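Serine-rich Repeat Adhesion Glycoprotein (Srr1) (Streptococcus agalactiae, PDB 4MBO) probably mediates attachment of the bacterium to its host by binding fibrinogen, as a serine-rich repeat surface glycoprotein. Local coordinates at residues 58-63 / 104-109; 188-193 / 285-290; 296-301 / 309-314. All coordinates share one frame; numbering follows the deposited sequence. Where two conformers were deposited one is given.

Interaction 1 of 3, residues 58-63 / 104-109; sequences DVFTVK and YTWTRY
Phe60 and Tyr104 share one face of an antiparallel strand pair, their side chains crossing obliquely, and Trp106 completes an aromatic cluster. The Phe60 and Tyr104 rings are nearly parallel, 12° apart, but slid so far that they barely overlap. Instead Tyr104 CB sits over the Phe60 ring, 3.7 Å from its centroid, a CH-pi contact. Phe60 reaches it because CG lies between the backbone N and the carbonyl carbon (chi1 71°), which leans the ring toward strand 104-106. The indole is tilted against the phenyl, with Trp106 CZ2 3.6 Å from Phe60 CD2. On the other face Val59 CG1 rests against Thr105 OG1.

Backbone bonds hold this order. Phe60 and Tyr104 form a hydrogen-bonded pair, with Phe60 N to Tyr104 O 3.0 Å and Tyr104 N to Phe60 O 2.9 Å. Trp106 N adds a bond to Asp58 O, 2.9 Å long. Farther out, Phe47 and Phe49 of strand 43-51 pack on Phe60, and Met122 of strand 116-126 packs on Tyr104. The cluster therefore lies between the two sheets of the Ig-like domain. Trp106 NE1 is buried with no partner in the model. The backbone bonds set the register, while the side-chain part is mainly apolar and aromatic.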
loop_
_atom_site.group_PDB
_atom_site.type_symbol
_atom_site.label_atom_id
_atom_site.label_comp_id
_atom_site.label_asym_id
_atom_site.label_seq_id
_atom_site.Cartn_x
_atom_site.Cartn_y
_atom_site.Cartn_z
ATOM N N ASP A 58 -4.915 -10.988 29.894
ATOM C CA ASP A 58 -3.654 -11.637 29.512
ATOM C C ASP A 58 -3.531 -11.510 28.012
ATOM O O ASP A 58 -4.539 -11.340 27.300
ATOM C CB ASP A 58 -3.606 -13.124 29.844
ATOM C CG ASP A 58 -3.512 -13.398 31.283
ATOM O OD1 ASP A 58 -3.201 -12.474 32.086
ATOM O OD2 ASP A 58 -3.764 -14.591 31.605
ATOM N N VAL A 59 -2.304 -11.618 27.524
ATOM C CA VAL A 59 -2.050 -11.444 26.105
ATOM C C VAL A 59 -1.212 -12.562 25.523
ATOM O O VAL A 59 -0.579 -13.324 26.262
ATOM C CB VAL A 59 -1.317 -10.110 25.813
ATOM C CG1 VAL A 59 -2.141 -8.909 26.279
ATOM C CG2 VAL A 59 0.056 -10.075 26.453
ATOM N N PHE A 60 -1.237 -12.680 24.200
ATOM C CA PHE A 60 -0.265 -13.513 23.482
ATOM C C PHE A 60 0.098 -12.728 22.245
ATOM O O PHE A 60 -0.652 -11.839 21.820
ATOM C CB PHE A 60 -0.715 -14.956 23.199
ATOM C CG PHE A 60 -1.790 -15.090 22.176
ATOM C CD1 PHE A 60 -1.468 -15.241 20.824
ATOM C CD2 PHE A 60 -3.119 -15.062 22.543
ATOM C CE1 PHE A 60 -2.460 -15.384 19.876
ATOM C CE2 PHE A 60 -4.115 -15.189 21.588
ATOM C CZ PHE A 60 -3.780 -15.340 20.247
ATOM N N THR A 61 1.279 -13.016 21.684
ATOM C CA THR A 61 1.816 -12.210 20.614
ATOM C C THR A 61 2.259 -13.042 19.430
ATOM O O THR A 61 3.057 -13.975 19.594
ATOM C CB THR A 61 3.018 -11.395 21.156
ATOM O OG1 THR A 61 2.618 -10.695 22.360
ATOM C CG2 THR A 61 3.532 -10.387 20.164
ATOM N N VAL A 62 1.777 -12.679 18.248
ATOM C CA VAL A 62 2.272 -13.259 16.983
ATOM C C VAL A 62 3.248 -12.234 16.394
ATOM O O VAL A 62 2.875 -11.099 16.123
ATOM C CB VAL A 62 1.143 -13.567 16.015
ATOM C CG1 VAL A 62 1.679 -14.063 14.684
ATOM C CG2 VAL A 62 0.193 -14.573 16.627
ATOM N N LYS A 63 4.496 -12.627 16.242
ATOM C CA LYS A 63 5.538 -11.719 15.763
ATOM C C LYS A 63 5.743 -11.860 14.272
ATOM O O LYS A 63 5.907 -12.962 13.782
ATOM C CB LYS A 63 6.823 -11.997 16.508
ATOM C CG LYS A 63 6.679 -11.960 18.025
ATOM C CD LYS A 63 8.008 -12.397 18.632
ATOM C CE LYS A 63 7.965 -12.541 20.121
ATOM N NZ LYS A 63 9.363 -12.858 20.533
ATOM N N TYR A 104 -2.831 -10.102 20.868
ATOM C CA TYR A 104 -4.185 -10.520 21.204
ATOM C C TYR A 104 -4.380 -10.483 22.710
ATOM O O TYR A 104 -3.520 -10.908 23.476
ATOM C CB TYR A 104 -4.458 -11.934 20.709
ATOM C CG TYR A 104 -4.605 -12.042 19.218
ATOM C CD1 TYR A 104 -5.846 -11.878 18.606
ATOM C CD2 TYR A 104 -3.528 -12.367 18.425
ATOM C CE1 TYR A 104 -5.964 -12.000 17.217
ATOM C CE2 TYR A 104 -3.633 -12.487 17.061
ATOM C CZ TYR A 104 -4.850 -12.319 16.465
ATOM O OH TYR A 104 -4.888 -12.446 15.097
ATOM N N THR A 105 -5.539 -9.973 23.129
ATOM C CA THR A 105 -5.888 -9.857 24.537
ATOM C C THR A 105 -7.132 -10.683 24.850
ATOM O O THR A 105 -8.182 -10.496 24.213
ATOM C CB THR A 105 -6.139 -8.392 24.898
ATOM O OG1 THR A 105 -4.989 -7.602 24.533
ATOM C CG2 THR A 105 -6.415 -8.239 26.415
ATOM N N TRP A 106 -7.007 -11.604 25.805
ATOM C CA TRP A 106 -8.106 -12.474 26.180
ATOM C C TRP A 106 -9.249 -11.706 26.860
ATOM O O TRP A 106 -9.023 -10.823 27.695
ATOM C CB TRP A 106 -7.631 -13.575 27.118
ATOM C CG TRP A 106 -6.606 -14.474 26.511
ATOM C CD1 TRP A 106 -5.283 -14.488 26.778
ATOM C CD2 TRP A 106 -6.828 -15.473 25.497
ATOM N NE1 TRP A 106 -4.655 -15.417 25.990
ATOM C CE2 TRP A 106 -5.604 -16.088 25.251
ATOM C CE3 TRP A 106 -7.970 -15.935 24.816
ATOM C CZ2 TRP A 106 -5.462 -17.141 24.313
ATOM C CZ3 TRP A 106 -7.842 -16.975 23.888
ATOM C CH2 TRP A 106 -6.588 -17.550 23.632
ATOM N N THR A 107 -10.464 -12.105 26.554
ATOM C CA THR A 107 -11.644 -11.465 27.130
ATOM C C THR A 107 -12.088 -12.049 28.473
ATOM O O THR A 107 -11.608 -13.083 28.937
ATOM C CB THR A 107 -12.825 -11.612 26.167
ATOM O OG1 THR A 107 -13.121 -13.014 26.027
ATOM C CG2 THR A 107 -12.555 -10.968 24.826
ATOM N N ARG A 108 -13.039 -11.367 29.116
ATOM C CA ARG A 108 -13.636 -11.866 30.343
ATOM C C ARG A 108 -14.298 -13.214 30.029
ATOM O O ARG A 108 -14.138 -14.184 30.761
ATOM C CB ARG A 108 -14.676 -10.850 30.883
ATOM C CG ARG A 108 -15.299 -11.212 32.215
ATOM C CD ARG A 108 -16.018 -10.025 32.899
ATOM N NE ARG A 108 -15.164 -8.822 32.951
ATOM C CZ ARG A 108 -15.488 -7.606 32.511
ATOM N NH1 ARG A 108 -16.720 -7.302 32.096
ATOM N NH2 ARG A 108 -14.595 -6.638 32.601
ATOM N N TYR A 109 -14.990 -13.273 28.899
ATOM C CA TYR A 109 -15.651 -14.530 28.498
ATOM C C TYR A 109 -14.625 -15.667 28.411
ATOM O O TYR A 109 -14.829 -16.756 28.951
ATOM C CB TYR A 109 -16.394 -14.371 27.184
ATOM C CG TYR A 109 -16.849 -15.724 26.619
ATOM C CD1 TYR A 109 -17.891 -16.428 27.209
ATOM C CD2 TYR A 109 -16.211 -16.295 25.526
ATOM C CE1 TYR A 109 -18.303 -17.648 26.717
ATOM C CE2 TYR A 109 -16.622 -17.516 25.020
ATOM C CZ TYR A 109 -17.675 -18.194 25.625
ATOM O OH TYR A 109 -18.114 -19.435 25.163
#

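Interaction 2 of 3, residues 188-193 / 285-290; sequences TYITQI and VVLVKI
Ile190 and Leu287 lie side by side and point the same way across a regular antiparallel strand pair in the C-terminal domain of the adhesin. Strands 188-193 and 285-290 belong to one antiparallel sheet, and their side chains alternate between its two faces. Ile190 and Leu287 form a non-hydrogen-bonded pair, which brings their side chains together on the face shared with Thr188, Gln192, Val285 and Lys289. Ile190 CD1 touches Leu287 CD2 at 3.7 Å. The other branch of the isoleucine turns to the diagonal neighbour. Ile190 CG2 is anti to the backbone N and meets Val285 CG1 at 3.4 Å, tighter than usual van der Waals contact. At the far end Thr188 OG1 passes at a slant by Lys289 CE, 3.7 Å away in the conformer given; the lysine has a second one, so this contact is less certain.

The opposite face carries Tyr189, Thr191, Val286 and Val288. Ile193 CD1 reaches obliquely over to Val286 CG2, 3.6 Å away. This face packs on Ile213 of strand 210-215, from the second sheet of the domain. Thr191 OG1 and Tyr189 OH both bond to Ser299 OG of strand 295-302 in that sheet, so polar groups bridge the two sheets amid aliphatic ones.

Two hydrogen-bonded pairs, Tyr189 with Val288 and Thr191 with Val286, give four backbone bonds. The bond from Tyr189 N to Val288 O is almost perfectly straight, 179° at the hydrogen. A water then joins both strands on the face of Tyr189 and Thr191. It donates to Tyr189 O at 2.9 Å and to Val286 O at 2.8 Å, and it accepts a hydrogen bond from Thr191 OG1 at 2.7 Å.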
loop_
_atom_site.group_PDB
_atom_site.type_symbol
_atom_site.label_atom_id
_atom_site.label_comp_id
_atom_site.label_asym_id
_atom_site.label_seq_id
_atom_site.Cartn_x
_atom_site.Cartn_y
_atom_site.Cartn_z
ATOM N N THR A 188 -5.912 7.756 -1.223
ATOM C CA THR A 188 -4.830 8.587 -1.705
ATOM C C THR A 188 -4.300 7.979 -2.993
ATOM O O THR A 188 -3.832 6.837 -3.028
ATOM C CB THR A 188 -3.688 8.713 -0.682
ATOM O OG1 THR A 188 -4.196 9.228 0.565
ATOM C CG2 THR A 188 -2.598 9.626 -1.201
ATOM N N TYR A 189 -4.353 8.787 -4.041
ATOM C CA TYR A 189 -3.950 8.432 -5.380
ATOM C C TYR A 189 -2.755 9.291 -5.724
ATOM O O TYR A 189 -2.861 10.529 -5.828
ATOM C CB TYR A 189 -5.141 8.706 -6.349
ATOM C CG TYR A 189 -4.816 8.488 -7.814
ATOM C CD1 TYR A 189 -4.604 7.217 -8.317
ATOM C CD2 TYR A 189 -4.747 9.550 -8.703
ATOM C CE1 TYR A 189 -4.331 6.993 -9.658
ATOM C CE2 TYR A 189 -4.477 9.337 -10.038
ATOM C CZ TYR A 189 -4.276 8.066 -10.522
ATOM O OH TYR A 189 -3.979 7.832 -11.864
ATOM N N ILE A 190 -1.644 8.644 -5.965
ATOM C CA ILE A 190 -0.400 9.342 -6.234
ATOM C C ILE A 190 0.080 9.119 -7.657
ATOM O O ILE A 190 0.025 7.998 -8.185
ATOM C CB ILE A 190 0.685 8.928 -5.234
ATOM C CG1 ILE A 190 0.224 9.269 -3.829
ATOM C CG2 ILE A 190 1.995 9.661 -5.552
ATOM C CD1 ILE A 190 1.269 9.065 -2.755
ATOM N N THR A 191 0.524 10.213 -8.286
ATOM C CA THR A 191 1.031 10.207 -9.618
ATOM C C THR A 191 2.490 10.616 -9.639
ATOM O O THR A 191 2.853 11.659 -9.055
ATOM C CB THR A 191 0.232 11.190 -10.513
ATOM O OG1 THR A 191 -1.153 10.777 -10.550
ATOM C CG2 THR A 191 0.747 11.149 -11.929
ATOM N N GLN A 192 3.323 9.802 -10.287
ATOM C CA GLN A 192 4.729 10.148 -10.499
ATOM C C GLN A 192 4.888 10.625 -11.937
ATOM O O GLN A 192 4.517 9.926 -12.884
ATOM C CB GLN A 192 5.649 8.985 -10.267
ATOM C CG GLN A 192 5.634 8.484 -8.838
ATOM C CD GLN A 192 6.418 7.194 -8.687
ATOM O OE1 GLN A 192 6.523 6.393 -9.642
ATOM N NE2 GLN A 192 6.937 6.956 -7.486
ATOM N N ILE A 193 5.417 11.836 -12.084
ATOM C CA ILE A 193 5.691 12.434 -13.380
ATOM C C ILE A 193 7.205 12.305 -13.585
ATOM O O ILE A 193 7.998 12.766 -12.778
ATOM C CB ILE A 193 5.232 13.902 -13.420
ATOM C CG1 ILE A 193 3.693 13.977 -13.372
ATOM C CG2 ILE A 193 5.763 14.652 -14.627
ATOM C CD1 ILE A 193 3.150 14.130 -11.998
ATOM N N VAL A 285 5.757 14.605 -8.055
ATOM C CA VAL A 285 4.807 13.692 -7.452
ATOM C C VAL A 285 3.560 14.529 -7.137
ATOM O O VAL A 285 3.631 15.546 -6.449
ATOM C CB VAL A 285 5.364 13.050 -6.199
ATOM C CG1 VAL A 285 4.342 12.112 -5.620
ATOM C CG2 VAL A 285 6.681 12.335 -6.492
ATOM N N VAL A 286 2.412 14.091 -7.643
ATOM C CA VAL A 286 1.141 14.737 -7.386
ATOM C C VAL A 286 0.331 13.825 -6.476
ATOM O O VAL A 286 0.029 12.664 -6.843
ATOM C CB VAL A 286 0.341 15.007 -8.665
ATOM C CG1 VAL A 286 -0.994 15.646 -8.276
ATOM C CG2 VAL A 286 1.138 15.869 -9.627
ATOM N N LEU A 287 0.002 14.286 -5.277
ATOM C CA LEU A 287 -0.786 13.500 -4.350
ATOM C C LEU A 287 -2.199 14.036 -4.348
ATOM O O LEU A 287 -2.408 15.231 -4.154
ATOM C CB LEU A 287 -0.227 13.557 -2.946
ATOM C CG LEU A 287 1.217 13.060 -2.770
ATOM C CD1 LEU A 287 2.232 14.147 -3.001
ATOM C CD2 LEU A 287 1.334 12.521 -1.353
ATOM N N VAL A 288 -3.159 13.175 -4.621
ATOM C CA VAL A 288 -4.580 13.524 -4.618
ATOM C C VAL A 288 -5.303 12.698 -3.556
ATOM O O VAL A 288 -5.307 11.455 -3.629
ATOM C CB VAL A 288 -5.207 13.278 -5.999
ATOM C CG1 VAL A 288 -6.727 13.463 -5.976
ATOM C CG2 VAL A 288 -4.556 14.163 -7.047
ATOM N N LYS A 289 -5.873 13.376 -2.566
ATOM C CA LYS A 289 -6.680 12.684 -1.557
ATOM C C LYS A 289 -8.126 13.054 -1.809
ATOM O O LYS A 289 -8.465 14.238 -1.944
ATOM C CB LYS A 289 -6.287 13.059 -0.134
ATOM C CG LYS A 289 -7.051 12.254 0.902
ATOM C CD LYS A 289 -6.668 12.579 2.337
ATOM C CE LYS A 289 -5.285 12.073 2.693
ATOM N NZ LYS A 289 -4.985 12.317 4.135
ATOM N N ILE A 290 -8.975 12.032 -1.873
ATOM C CA ILE A 290 -10.416 12.199 -2.094
ATOM C C ILE A 290 -11.211 11.201 -1.285
ATOM O O ILE A 290 -10.654 10.228 -0.775
ATOM C CB ILE A 290 -10.793 11.936 -3.573
ATOM C CG1 ILE A 290 -10.129 10.648 -4.090
ATOM C CG2 ILE A 290 -10.376 13.088 -4.427
ATOM C CD1 ILE A 290 -10.588 10.210 -5.472
HETATM O O HOH W 1 -2.249 11.873 -8.303
#

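Interaction 3 of 3, residues 296-301 / 309-314; sequences VLYSTV and GSKYSY
Strands 296-301 and 309-314 pair as the two arms of a beta hairpin, running antiparallel at 159° with their axes 4.7 Å apart. Leu297 with Tyr314, Ser299 with Tyr312 and Val301 with Ser310 are hydrogen-bonded pairs, which gives six backbone bonds. They do not all approach the carbonyls alike. Tyr314 N points almost directly at Leu297 O, 2.8 Å away, whereas Leu297 N approaches Tyr314 O from above the carbonyl plane. Gly309 opens the second arm with a positive phi of 119°. A CB there would clash with Val301 O.

Tyr298 and Lys311 carry the main side-chain contact. They sit on diagonal positions of the face that also holds Thr300 and Ser313. Tyr298 CG lies between the backbone N and the carbonyl carbon (chi1 67°), which turns the ring away from the 309-314 arm, toward strand 210-215. In the conformer given, the Lys311 chain is extended and passes over one face of that ring. There Lys311 CE touches Tyr298 CG at 3.6 Å, near the rim, and Lys311 NZ stands 4.4 Å from the Tyr298 ring centroid, almost on the ring normal, in a cation-pi contact. Ser313 OG, also in one of two conformers, comes to 3.7 Å from Tyr298 CB. Thr300 CG2 crosses near Lys311 CG.

The face of Leu297, Ser299 and Val301 turns to the other sheet of the domain, where Leu297 and Val301 touch strand 186-202. The hydroxyl of Tyr298 bonds to Gln306 in the hairpin loop, which holds the ring at its tip. The contact thus combines an extensive backbone ladder with a lysine that, in this conformer, lays both alkyl chain and ammonium group over the aromatic face, probably helped by the electrostatic pull of the ring on the charge.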
loop_
_atom_site.group_PDB
_atom_site.type_symbol
_atom_site.label_atom_id
_atom_site.label_comp_id
_atom_site.label_asym_id
_atom_site.label_seq_id
_atom_site.Cartn_x
_atom_site.Cartn_y
_atom_site.Cartn_z
ATOM N N VAL A 296 -11.947 3.650 -11.686
ATOM C CA VAL A 296 -10.581 3.586 -12.132
ATOM C C VAL A 296 -10.102 5.003 -12.433
ATOM O O VAL A 296 -10.672 5.687 -13.248
ATOM C CB VAL A 296 -10.471 2.773 -13.430
ATOM C CG1 VAL A 296 -9.016 2.673 -13.864
ATOM C CG2 VAL A 296 -11.092 1.380 -13.256
ATOM N N LEU A 297 -9.038 5.418 -11.773
ATOM C CA LEU A 297 -8.478 6.732 -12.040
ATOM C C LEU A 297 -7.333 6.559 -13.015
ATOM O O LEU A 297 -6.707 5.500 -13.074
ATOM C CB LEU A 297 -7.917 7.316 -10.760
ATOM C CG LEU A 297 -8.981 7.769 -9.738
ATOM C CD1 LEU A 297 -8.371 7.810 -8.330
ATOM C CD2 LEU A 297 -9.581 9.106 -10.177
ATOM N N TYR A 298 -7.031 7.620 -13.739
ATOM C CA TYR A 298 -5.883 7.623 -14.628
ATOM C C TYR A 298 -5.156 8.940 -14.496
ATOM O O TYR A 298 -5.701 9.952 -14.010
ATOM C CB TYR A 298 -6.259 7.456 -16.087
ATOM C CG TYR A 298 -7.043 8.611 -16.685
ATOM C CD1 TYR A 298 -6.391 9.732 -17.165
ATOM C CD2 TYR A 298 -8.436 8.572 -16.794
ATOM C CE1 TYR A 298 -7.082 10.802 -17.721
ATOM C CE2 TYR A 298 -9.143 9.631 -17.360
ATOM C CZ TYR A 298 -8.474 10.744 -17.827
ATOM O OH TYR A 298 -9.150 11.843 -18.384
ATOM N N SER A 299 -3.893 8.902 -14.895
ATOM C CA SER A 299 -3.032 10.099 -14.956
ATOM C C SER A 299 -2.271 10.120 -16.247
ATOM O O SER A 299 -1.901 9.071 -16.785
ATOM C CB SER A 299 -1.992 10.078 -13.822
ATOM O OG SER A 299 -2.620 10.047 -12.567
ATOM N N THR A 300 -1.955 11.323 -16.721
ATOM C CA THR A 300 -1.179 11.439 -17.935
ATOM C C THR A 300 0.002 12.383 -17.798
ATOM O O THR A 300 0.084 13.153 -16.862
ATOM C CB THR A 300 -2.007 12.049 -19.097
ATOM O OG1 THR A 300 -2.192 13.459 -18.880
ATOM C CG2 THR A 300 -3.334 11.360 -19.298
ATOM N N VAL A 301 0.878 12.306 -18.799
ATOM C CA VAL A 301 1.802 13.369 -19.114
ATOM C C VAL A 301 1.484 13.513 -20.623
ATOM O O VAL A 301 1.839 12.612 -21.431
ATOM C CB VAL A 301 3.264 13.051 -18.859
ATOM C CG1 VAL A 301 4.124 14.169 -19.417
ATOM C CG2 VAL A 301 3.521 12.910 -17.384
ATOM N N GLY A 309 1.482 11.437 -25.739
ATOM C CA GLY A 309 2.190 11.394 -24.479
ATOM C C GLY A 309 2.028 10.039 -23.867
ATOM O O GLY A 309 2.072 9.034 -24.566
ATOM N N SER A 310 1.820 10.009 -22.551
ATOM C CA SER A 310 1.679 8.771 -21.787
ATOM C C SER A 310 0.486 8.812 -20.839
ATOM O O SER A 310 0.140 9.861 -20.330
ATOM C CB SER A 310 2.929 8.544 -20.926
ATOM O OG SER A 310 4.053 8.241 -21.730
ATOM N N LYS A 311 -0.076 7.638 -20.565
ATOM C CA LYS A 311 -1.202 7.504 -19.658
ATOM C C LYS A 311 -1.048 6.235 -18.842
ATOM O O LYS A 311 -0.625 5.195 -19.361
ATOM C CB LYS A 311 -2.494 7.498 -20.441
ATOM C CG LYS A 311 -3.761 7.309 -19.637
ATOM C CD LYS A 311 -4.954 7.489 -20.558
ATOM C CE LYS A 311 -6.244 7.083 -19.898
ATOM N NZ LYS A 311 -7.374 7.118 -20.867
ATOM N N TYR A 312 -1.343 6.342 -17.560
ATOM C CA TYR A 312 -1.294 5.180 -16.654
ATOM C C TYR A 312 -2.610 5.119 -15.908
ATOM O O TYR A 312 -3.137 6.147 -15.511
ATOM C CB TYR A 312 -0.120 5.319 -15.696
ATOM C CG TYR A 312 0.222 4.063 -14.931
ATOM C CD1 TYR A 312 -0.491 3.716 -13.802
ATOM C CD2 TYR A 312 1.269 3.219 -15.346
ATOM C CE1 TYR A 312 -0.183 2.588 -13.077
ATOM C CE2 TYR A 312 1.571 2.070 -14.632
ATOM C CZ TYR A 312 0.836 1.776 -13.481
ATOM O OH TYR A 312 1.088 0.662 -12.701
ATOM N N SER A 313 -3.142 3.909 -15.712
ATOM C CA SER A 313 -4.435 3.752 -15.032
ATOM C C SER A 313 -4.311 2.904 -13.802
ATOM O O SER A 313 -3.508 1.987 -13.760
ATOM C CB SER A 313 -5.479 3.116 -15.977
ATOM O OG SER A 313 -5.665 3.913 -17.140
ATOM N N TYR A 314 -5.148 3.190 -12.807
ATOM C CA TYR A 314 -5.164 2.380 -11.595
ATOM C C TYR A 314 -6.580 2.404 -10.976
ATOM O O TYR A 314 -7.172 3.471 -10.737
ATOM C CB TYR A 314 -4.136 2.902 -10.615
ATOM C CG TYR A 314 -3.617 1.852 -9.667
ATOM C CD1 TYR A 314 -4.338 1.429 -8.546
ATOM C CD2 TYR A 314 -2.376 1.299 -9.887
ATOM C CE1 TYR A 314 -3.826 0.470 -7.698
ATOM C CE2 TYR A 314 -1.856 0.369 -9.056
ATOM C CZ TYR A 314 -2.576 -0.063 -7.962
ATOM O OH TYR A 314 -1.972 -0.988 -7.144
#

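From the N terminus, interaction 1 comes first: it closes a loop of 40 residues between 58-63 and 104-109 and joins strands 59-64 and 101-106 inside one sheet of the Ig-like region. Interaction 2 then closes a 91-residue excursion by joining 188-193 to 285-290. Interaction 3 follows at once as a local hairpin, with seven residues between its segments. The three are in series; none nests in or crosses another. Interaction 1 stands apart, its centre about 39 Å from that of interaction 2 and on the opposite side of the chain's centre. Interactions 2 and 3 lie in two sheets of the C-terminal domain, their centres about 11 Å apart. They touch directly, Leu297 packing on Tyr189.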